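Local coordinates for protein manganese lipoxygenase (Gaeumannomyces graminis, PDB 5FX8) that oxygenates linoleic and alpha-linolenic acids to 11S- and 13R-hydroperoxy fatty acids with a catalytic manganese ion, at residues Q46-A58 with T307-N319. Numbering follows the deposited sequence.
Sequences QYTLPNNDPNQGA and TLSDRHPVMGVLN. Unlike the reference sequence in segment 46-58: Asn-52 (reference Lys). With NAG (2-acetamido-2-deoxy-beta-D-glucopyranose), chain E.
One backbone bond joins the segments, from Thr-48 N to Arg-311 O (3.0 Å, 138° at the hydrogen), where the extended loop 46-50 passes beside the type I turn Ser-309 to His-312 that leads into helix 313-321. The same carbonyl oxygen meets the CA of Tyr-47. The side chain of Tyr-47 lies against the first turn of that helix: Tyr-47 CB packs on Pro-313 CG at 3.8 Å, and Tyr-47 CE1 comes within 4.0 Å of Gly-316 CA, where there is no side chain. Arg-311 reaches the other way along the loop. Its chain bends at the third torsion (chi3 -76°) and brings the guanidinium to Asp-53, a salt bridge in which Arg-311 NH2 donates to Asp-53 OD2 (3.2 Å) on the syn side, the carboxylate plane nearly perpendicular to the guanidinium; NH1 adds a weak bond. OD2 is also bridged to Arg-59, so two arginines share one carboxylate oxygen. A water at the guanidinium edge accepts from NH1 and links it to Thr-48 OG1. The imidazole of His-312 N-caps the helix: His-312 ND1 takes the Val-314 N-H almost in the ring plane (3.1 Å from Val-314 N), and NE2 bonds to Asp-433, which leaves both ring nitrogens engaged. Leu-49 CD2 rests 3.6 Å from His-312 NE2, and Pro-50 CD lies against His-312 CD2. The contact thus ties the first modelled residues of the chain to the start of helix 313-321, at the periphery of the mainly helical lipoxygenase fold and away from the manganese site. Helix 56-69 supplies Arg-59 alongside Arg-311, while Leu-49 and His-312 also touch Tyr-420 of helix 396-420, and Pro-50 packs on Tyr-434 of helix 434-444.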
ATOM      1  N   GLN A  46     -13.033  29.320   6.056  1.00 16.86           N
ATOM      2  CA  GLN A  46     -11.632  29.156   6.407  1.00 15.32           C
ATOM      3  C   GLN A  46     -10.825  28.896   5.165  1.00 13.93           C
ATOM      4  O   GLN A  46      -9.802  29.504   4.987  1.00 17.90           O
ATOM      5  CB  GLN A  46     -11.426  28.028   7.412  1.00 26.27           C
ATOM      6  CG  GLN A  46     -10.089  28.081   8.123  1.00 24.01           C
ATOM      7  CD  GLN A  46     -10.192  27.476   9.474  1.00 27.14           C
ATOM      8  OE1 GLN A  46     -11.180  26.815   9.770  1.00 35.14           O
ATOM      9  NE2 GLN A  46      -9.212  27.724  10.322  1.00 26.68           N
ATOM     10  N   TYR A  47     -11.279  28.001   4.295  1.00 14.94           N
ATOM     11  CA  TYR A  47     -10.750  27.911   2.933  1.00 12.25           C
ATOM     12  C   TYR A  47     -11.593  28.785   2.007  1.00 11.95           C
ATOM     13  O   TYR A  47     -12.814  28.637   1.961  1.00 15.05           O
ATOM     14  CB  TYR A  47     -10.757  26.473   2.423  1.00 10.87           C
ATOM     15  CG  TYR A  47      -9.774  25.553   3.076  1.00 10.69           C
ATOM     16  CD1 TYR A  47      -8.466  25.475   2.634  1.00 11.31           C
ATOM     17  CD2 TYR A  47     -10.152  24.751   4.124  1.00 10.61           C
ATOM     18  CE1 TYR A  47      -7.574  24.637   3.221  1.00  9.43           C
ATOM     19  CE2 TYR A  47      -9.268  23.919   4.716  1.00 11.54           C
ATOM     20  CZ  TYR A  47      -7.980  23.858   4.260  1.00 11.13           C
ATOM     21  OH  TYR A  47      -7.097  22.996   4.859  1.00 16.03           O
ATOM     22  N   THR A  48     -10.955  29.683   1.269  1.00 10.63           N
ATOM     23  CA  THR A  48     -11.678  30.537   0.344  1.00 11.60           C
ATOM     24  C   THR A  48     -10.879  30.737  -0.935  1.00 11.55           C
ATOM     25  O   THR A  48      -9.674  30.508  -0.984  1.00 11.64           O
ATOM     26  CB  THR A  48     -11.970  31.922   0.932  1.00 10.88           C
ATOM     27  OG1 THR A  48     -10.734  32.556   1.240  1.00 13.13           O
ATOM     28  CG2 THR A  48     -12.820  31.849   2.180  1.00 11.56           C
ATOM     29  N   LEU A  49     -11.561  31.208  -1.961  1.00 13.08           N
ATOM     30  CA  LEU A  49     -10.939  31.641  -3.193  1.00 11.78           C
ATOM     31  C   LEU A  49     -10.275  33.000  -3.008  1.00 14.49           C
ATOM     32  O   LEU A  49     -10.619  33.743  -2.095  1.00 12.42           O
ATOM     33  CB  LEU A  49     -11.974  31.722  -4.300  1.00 11.39           C
ATOM     34  CG  LEU A  49     -12.497  30.384  -4.797  1.00 13.94           C
ATOM     35  CD1 LEU A  49     -13.514  30.637  -5.894  1.00 13.30           C
ATOM     36  CD2 LEU A  49     -11.356  29.534  -5.295  1.00 10.32           C
ATOM     37  N   PRO A  50      -9.288  33.338  -3.843  1.00 13.79           N
ATOM     38  CA  PRO A  50      -8.670  34.662  -3.740  1.00 11.00           C
ATOM     39  C   PRO A  50      -9.507  35.766  -4.339  1.00 17.39           C
ATOM     40  O   PRO A  50      -9.276  36.931  -4.014  1.00 18.99           O
ATOM     41  CB  PRO A  50      -7.367  34.492  -4.517  1.00  9.55           C
ATOM     42  CG  PRO A  50      -7.674  33.446  -5.496  1.00 14.44           C
ATOM     43  CD  PRO A  50      -8.556  32.479  -4.790  1.00 10.66           C
ATOM     44  N   ASN A  51     -10.482  35.422  -5.179  1.00 16.71           N
ATOM     45  CA  ASN A  51     -11.259  36.408  -5.928  1.00 13.18           C
ATOM     46  C   ASN A  51     -11.769  37.531  -5.030  1.00 16.47           C
ATOM     47  O   ASN A  51     -11.525  38.713  -5.297  1.00 20.37           O
ATOM     48  CB  ASN A  51     -12.412  35.699  -6.642  1.00 12.63           C
ATOM     49  CG  ASN A  51     -11.956  34.427  -7.373  1.00 14.36           C
ATOM     50  OD1 ASN A  51     -11.096  33.700  -6.876  1.00 18.99           O
ATOM     51  ND2 ASN A  51     -12.527  34.159  -8.549  1.00 14.67           N
ATOM     52  N   ASN A  52     -12.420  37.190  -3.927  1.00 18.21           N
ATOM     53  CA  ASN A  52     -13.012  38.256  -3.126  1.00 11.13           C
ATOM     54  C   ASN A  52     -12.495  38.292  -1.703  1.00 12.63           C
ATOM     55  O   ASN A  52     -13.260  38.437  -0.748  1.00 16.12           O
ATOM     56  CB  ASN A  52     -14.512  38.117  -3.138  1.00 10.17           C
ATOM     57  CG  ASN A  52     -15.044  38.325  -4.489  1.00 11.16           C
ATOM     58  OD1 ASN A  52     -14.941  39.403  -5.038  1.00 19.85           O
ATOM     59  ND2 ASN A  52     -15.587  37.291  -5.065  1.00 12.14           N
ATOM     60  N   ASP A  53     -11.190  38.184  -1.579  1.00 11.57           N
ATOM     61  CA  ASP A  53     -10.527  38.088  -0.311  1.00 12.44           C
ATOM     62  C   ASP A  53      -9.987  39.455   0.075  1.00 12.42           C
ATOM     63  O   ASP A  53      -9.198  40.027  -0.689  1.00 12.64           O
ATOM     64  CB  ASP A  53      -9.400  37.070  -0.425  1.00 11.68           C
ATOM     65  CG  ASP A  53      -8.813  36.708   0.886  1.00 12.26           C
ATOM     66  OD1 ASP A  53      -8.972  37.467   1.844  1.00 16.52           O
ATOM     67  OD2 ASP A  53      -8.156  35.671   0.965  1.00 13.60           O
ATOM     68  N   PRO A  54     -10.365  40.020   1.223  1.00 11.97           N
ATOM     69  CA  PRO A  54      -9.852  41.349   1.577  1.00 11.52           C
ATOM     70  C   PRO A  54      -8.365  41.352   1.752  1.00 11.77           C
ATOM     71  O   PRO A  54      -7.683  42.244   1.255  1.00 21.49           O
ATOM     72  CB  PRO A  54     -10.555  41.663   2.900  1.00 11.01           C
ATOM     73  CG  PRO A  54     -11.621  40.753   2.994  1.00 11.58           C
ATOM     74  CD  PRO A  54     -11.267  39.518   2.258  1.00 12.18           C
ATOM     75  N   ASN A  55      -7.843  40.354   2.417  1.00 13.10           N
ATOM     76  CA  ASN A  55      -6.420  40.238   2.686  1.00 13.00           C
ATOM     77  C   ASN A  55      -5.639  39.674   1.527  1.00 11.38           C
ATOM     78  O   ASN A  55      -4.670  38.948   1.696  1.00 11.26           O
ATOM     79  CB  ASN A  55      -6.256  39.399   3.945  1.00 14.10           C
ATOM     80  CG  ASN A  55      -7.118  39.910   5.055  1.00 15.04           C
ATOM     81  OD1 ASN A  55      -8.044  39.249   5.498  1.00 22.24           O
ATOM     82  ND2 ASN A  55      -6.849  41.129   5.476  1.00 14.56           N
ATOM     83  N   GLN A  56      -6.001  40.066   0.323  1.00 11.55           N
ATOM     84  CA  GLN A  56      -5.372  39.480  -0.845  1.00 11.80           C
ATOM     85  C   GLN A  56      -3.881  39.814  -0.923  1.00 11.27           C
ATOM     86  O   GLN A  56      -3.099  39.017  -1.440  1.00 13.36           O
ATOM     87  CB  GLN A  56      -6.142  39.941  -2.072  1.00 10.69           C
ATOM     88  CG  GLN A  56      -5.739  39.339  -3.368  1.00 12.41           C
ATOM     89  CD  GLN A  56      -6.645  39.748  -4.527  1.00 13.02           C
ATOM     90  OE1 GLN A  56      -6.279  40.597  -5.332  1.00 18.44           O
ATOM     91  NE2 GLN A  56      -7.805  39.136  -4.622  1.00  8.90           N
ATOM     92  N   GLY A  57      -3.447  40.956  -0.407  1.00 10.93           N
ATOM     93  CA  GLY A  57      -2.051  41.305  -0.569  1.00  9.42           C
ATOM     94  C   GLY A  57      -1.177  40.496   0.362  1.00 11.41           C
ATOM     95  O   GLY A  57      -0.056  40.112   0.013  1.00 17.82           O
ATOM     96  N   ALA A  58      -1.699  40.198   1.545  1.00 11.71           N
ATOM     97  CA  ALA A  58      -0.993  39.331   2.468  1.00  9.72           C
ATOM     98  C   ALA A  58      -0.992  37.900   1.972  1.00 10.93           C
ATOM     99  O   ALA A  58       0.010  37.191   2.121  1.00 15.70           O
ATOM    100  CB  ALA A  58      -1.636  39.413   3.843  1.00  9.17           C
ATOM    101  N   THR A 307       1.906  27.947  -5.896  1.00 12.54           N
ATOM    102  CA  THR A 307       1.054  28.920  -6.584  1.00  7.98           C
ATOM    103  C   THR A 307      -0.291  29.148  -5.898  1.00  8.21           C
ATOM    104  O   THR A 307      -0.777  30.277  -5.859  1.00  8.22           O
ATOM    105  CB  THR A 307       0.775  28.491  -8.031  1.00 10.15           C
ATOM    106  OG1 THR A 307       0.360  27.117  -8.058  1.00 15.60           O
ATOM    107  CG2 THR A 307       1.960  28.717  -8.941  1.00  6.55           C
ATOM    108  N   LEU A 308      -0.923  28.089  -5.402  1.00  8.11           N
ATOM    109  CA  LEU A 308      -2.154  28.224  -4.644  1.00  7.84           C
ATOM    110  C   LEU A 308      -1.840  28.589  -3.205  1.00  8.72           C
ATOM    111  O   LEU A 308      -0.864  28.109  -2.620  1.00  8.38           O
ATOM    112  CB  LEU A 308      -2.961  26.932  -4.645  1.00  7.25           C
ATOM    113  CG  LEU A 308      -3.168  26.221  -5.955  1.00  7.47           C
ATOM    114  CD1 LEU A 308      -3.905  24.949  -5.713  1.00  7.40           C
ATOM    115  CD2 LEU A 308      -3.944  27.118  -6.830  1.00  8.15           C
ATOM    116  N   SER A 309      -2.694  29.424  -2.631  1.00 10.40           N
ATOM    117  CA  SER A 309      -2.552  29.765  -1.232  1.00 10.12           C
ATOM    118  C   SER A 309      -2.783  28.531  -0.383  1.00 12.92           C
ATOM    119  O   SER A 309      -3.511  27.619  -0.762  1.00 18.68           O
ATOM    120  CB  SER A 309      -3.556  30.853  -0.860  1.00 10.21           C
ATOM    121  OG  SER A 309      -3.525  31.170   0.514  1.00 10.91           O
ATOM    122  N   ASP A 310      -2.174  28.506   0.784  1.00  9.37           N
ATOM    123  CA  ASP A 310      -2.542  27.463   1.707  1.00  9.99           C
ATOM    124  C   ASP A 310      -4.035  27.507   2.058  1.00 10.93           C
ATOM    125  O   ASP A 310      -4.604  26.470   2.414  1.00 11.09           O
ATOM    126  CB  ASP A 310      -1.652  27.560   2.936  1.00 11.95           C
ATOM    127  CG  ASP A 310      -0.217  27.080   2.677  1.00 16.55           C
ATOM    128  OD1 ASP A 310       0.066  26.282   1.733  1.00 13.79           O
ATOM    129  OD2 ASP A 310       0.649  27.490   3.468  1.00 25.30           O
ATOM    130  N   ARG A 311      -4.698  28.657   1.929  1.00 14.19           N
ATOM    131  CA  ARG A 311      -6.122  28.751   2.248  1.00 12.40           C
ATOM    132  C   ARG A 311      -7.021  28.492   1.055  1.00 10.31           C
ATOM    133  O   ARG A 311      -8.233  28.541   1.198  1.00 20.52           O
ATOM    134  CB  ARG A 311      -6.451  30.116   2.860  1.00 11.78           C
ATOM    135  CG  ARG A 311      -5.644  30.405   4.102  1.00 12.82           C
ATOM    136  CD  ARG A 311      -6.055  31.697   4.794  1.00 24.19           C
ATOM    137  NE  ARG A 311      -5.606  32.932   4.144  1.00 17.96           N
ATOM    138  CZ  ARG A 311      -6.420  33.846   3.628  1.00 15.73           C
ATOM    139  NH1 ARG A 311      -7.734  33.671   3.663  1.00 19.62           N
ATOM    140  NH2 ARG A 311      -5.926  34.938   3.071  1.00 17.84           N
ATOM    141  N   HIS A 312      -6.465  28.196  -0.087  1.00  9.73           N
ATOM    142  CA  HIS A 312      -7.244  27.826  -1.257  1.00  8.83           C
ATOM    143  C   HIS A 312      -7.866  26.441  -1.088  1.00 10.59           C
ATOM    144  O   HIS A 312      -7.168  25.495  -0.716  1.00  9.64           O
ATOM    145  CB  HIS A 312      -6.353  27.840  -2.460  1.00  7.93           C
ATOM    146  CG  HIS A 312      -7.089  27.906  -3.746  1.00  7.66           C
ATOM    147  ND1 HIS A 312      -7.943  26.920  -4.160  1.00  8.54           N
ATOM    148  CD2 HIS A 312      -7.095  28.840  -4.715  1.00  7.57           C
ATOM    149  CE1 HIS A 312      -8.444  27.239  -5.334  1.00  9.44           C
ATOM    150  NE2 HIS A 312      -7.946  28.403  -5.690  1.00  8.48           N
ATOM    151  N   PRO A 313      -9.162  26.277  -1.367  1.00  9.76           N
ATOM    152  CA  PRO A 313      -9.811  24.961  -1.148  1.00 10.66           C
ATOM    153  C   PRO A 313      -9.219  23.811  -1.953  1.00  7.03           C
ATOM    154  O   PRO A 313      -9.217  22.651  -1.502  1.00  7.85           O
ATOM    155  CB  PRO A 313     -11.269  25.243  -1.542  1.00  9.16           C
ATOM    156  CG  PRO A 313     -11.418  26.702  -1.317  1.00  9.61           C
ATOM    157  CD  PRO A 313     -10.136  27.324  -1.704  1.00  8.81           C
ATOM    158  N   VAL A 314      -8.719  24.104  -3.141  1.00  7.07           N
ATOM    159  CA  VAL A 314      -8.101  23.063  -3.945  1.00  7.53           C
ATOM    160  C   VAL A 314      -6.759  22.646  -3.344  1.00 12.27           C
ATOM    161  O   VAL A 314      -6.393  21.467  -3.377  1.00 13.44           O
ATOM    162  CB  VAL A 314      -7.962  23.530  -5.401  1.00  6.78           C
ATOM    163  CG1 VAL A 314      -7.244  22.511  -6.182  1.00  7.93           C
ATOM    164  CG2 VAL A 314      -9.308  23.733  -5.990  1.00  6.63           C
ATOM    165  N   MET A 315      -6.023  23.599  -2.762  1.00  7.55           N
ATOM    166  CA  MET A 315      -4.782  23.277  -2.077  1.00  7.84           C
ATOM    167  C   MET A 315      -5.022  22.310  -0.942  1.00  7.57           C
ATOM    168  O   MET A 315      -4.223  21.400  -0.726  1.00 23.38           O
ATOM    169  CB  MET A 315      -4.114  24.542  -1.537  1.00  8.49           C
ATOM    170  CG  MET A 315      -2.678  24.341  -1.039  1.00  9.15           C
ATOM    171  SD  MET A 315      -1.580  23.948  -2.403  1.00  9.97           S
ATOM    172  CE  MET A 315      -1.240  22.225  -2.169  1.00 10.48           C
ATOM    173  N   GLY A 316      -6.110  22.498  -0.201  1.00  7.61           N
ATOM    174  CA  GLY A 316      -6.410  21.607   0.905  1.00  8.33           C
ATOM    175  C   GLY A 316      -6.771  20.203   0.461  1.00  7.47           C
ATOM    176  O   GLY A 316      -6.348  19.225   1.078  1.00 19.52           O
ATOM    177  N   VAL A 317      -7.535  20.076  -0.624  1.00  7.73           N
ATOM    178  CA  VAL A 317      -7.829  18.731  -1.109  1.00  8.91           C
ATOM    179  C   VAL A 317      -6.571  18.064  -1.705  1.00  7.77           C
ATOM    180  O   VAL A 317      -6.338  16.859  -1.517  1.00 19.86           O
ATOM    181  CB  VAL A 317      -9.010  18.805  -2.087  1.00  6.18           C
ATOM    182  CG1 VAL A 317      -9.230  17.528  -2.838  1.00  5.88           C
ATOM    183  CG2 VAL A 317     -10.227  19.126  -1.306  1.00  8.47           C
ATOM    184  N   LEU A 318      -5.726  18.827  -2.404  1.00 12.95           N
ATOM    185  CA  LEU A 318      -4.508  18.229  -2.928  1.00  6.40           C
ATOM    186  C   LEU A 318      -3.583  17.788  -1.803  1.00 12.08           C
ATOM    187  O   LEU A 318      -3.031  16.688  -1.847  1.00  6.72           O
ATOM    188  CB  LEU A 318      -3.793  19.194  -3.861  1.00  6.15           C
ATOM    189  CG  LEU A 318      -4.390  19.368  -5.248  1.00  6.18           C
ATOM    190  CD1 LEU A 318      -3.550  20.341  -5.974  1.00  8.29           C
ATOM    191  CD2 LEU A 318      -4.427  18.104  -6.006  1.00  4.83           C
ATOM    192  N   ASN A 319      -3.426  18.621  -0.772  1.00 11.56           N
ATOM    193  CA  ASN A 319      -2.654  18.197   0.392  1.00  6.77           C
ATOM    194  C   ASN A 319      -3.207  16.929   0.980  1.00  6.98           C
ATOM    195  O   ASN A 319      -2.451  16.034   1.352  1.00 16.26           O
ATOM    196  CB  ASN A 319      -2.631  19.268   1.468  1.00  9.17           C
ATOM    197  CG  ASN A 319      -1.643  20.278   1.177  1.00 10.19           C
ATOM    198  OD1 ASN A 319      -0.792  20.024   0.354  1.00  7.79           O
ATOM    199  ND2 ASN A 319      -1.752  21.452   1.770  1.00  6.53           N
TER
HETATM  200  C1  NAG E   1      -2.209  39.245  -6.042  1.00 11.28           C
HETATM  201  C2  NAG E   1      -2.575  40.704  -6.347  1.00 12.14           C
HETATM  202  C3  NAG E   1      -3.312  40.807  -7.685  1.00 13.86           C
HETATM  203  C4  NAG E   1      -2.537  40.095  -8.782  1.00 13.14           C
HETATM  204  C5  NAG E   1      -2.254  38.671  -8.342  1.00 12.05           C
HETATM  205  C6  NAG E   1      -1.442  37.890  -9.332  1.00 12.07           C
HETATM  206  C7  NAG E   1      -3.022  42.240  -4.471  1.00 15.41           C
HETATM  207  C8  NAG E   1      -4.046  42.693  -3.465  1.00 11.15           C
HETATM  208  N2  NAG E   1      -3.404  41.257  -5.289  1.00 11.89           N
HETATM  209  O3  NAG E   1      -3.554  42.173  -8.015  1.00 13.56           O
HETATM  210  O4  NAG E   1      -3.296  40.049  -9.982  1.00 14.64           O
HETATM  211  O5  NAG E   1      -1.505  38.696  -7.126  1.00 11.65           O
HETATM  212  O6  NAG E   1      -0.177  38.502  -9.506  1.00 18.43           O
HETATM  213  O7  NAG E   1      -1.911  42.737  -4.534  1.00 14.64           O
HETATM  214  O   HOH W   1      -9.757  31.767   4.117  1.00 21.34           O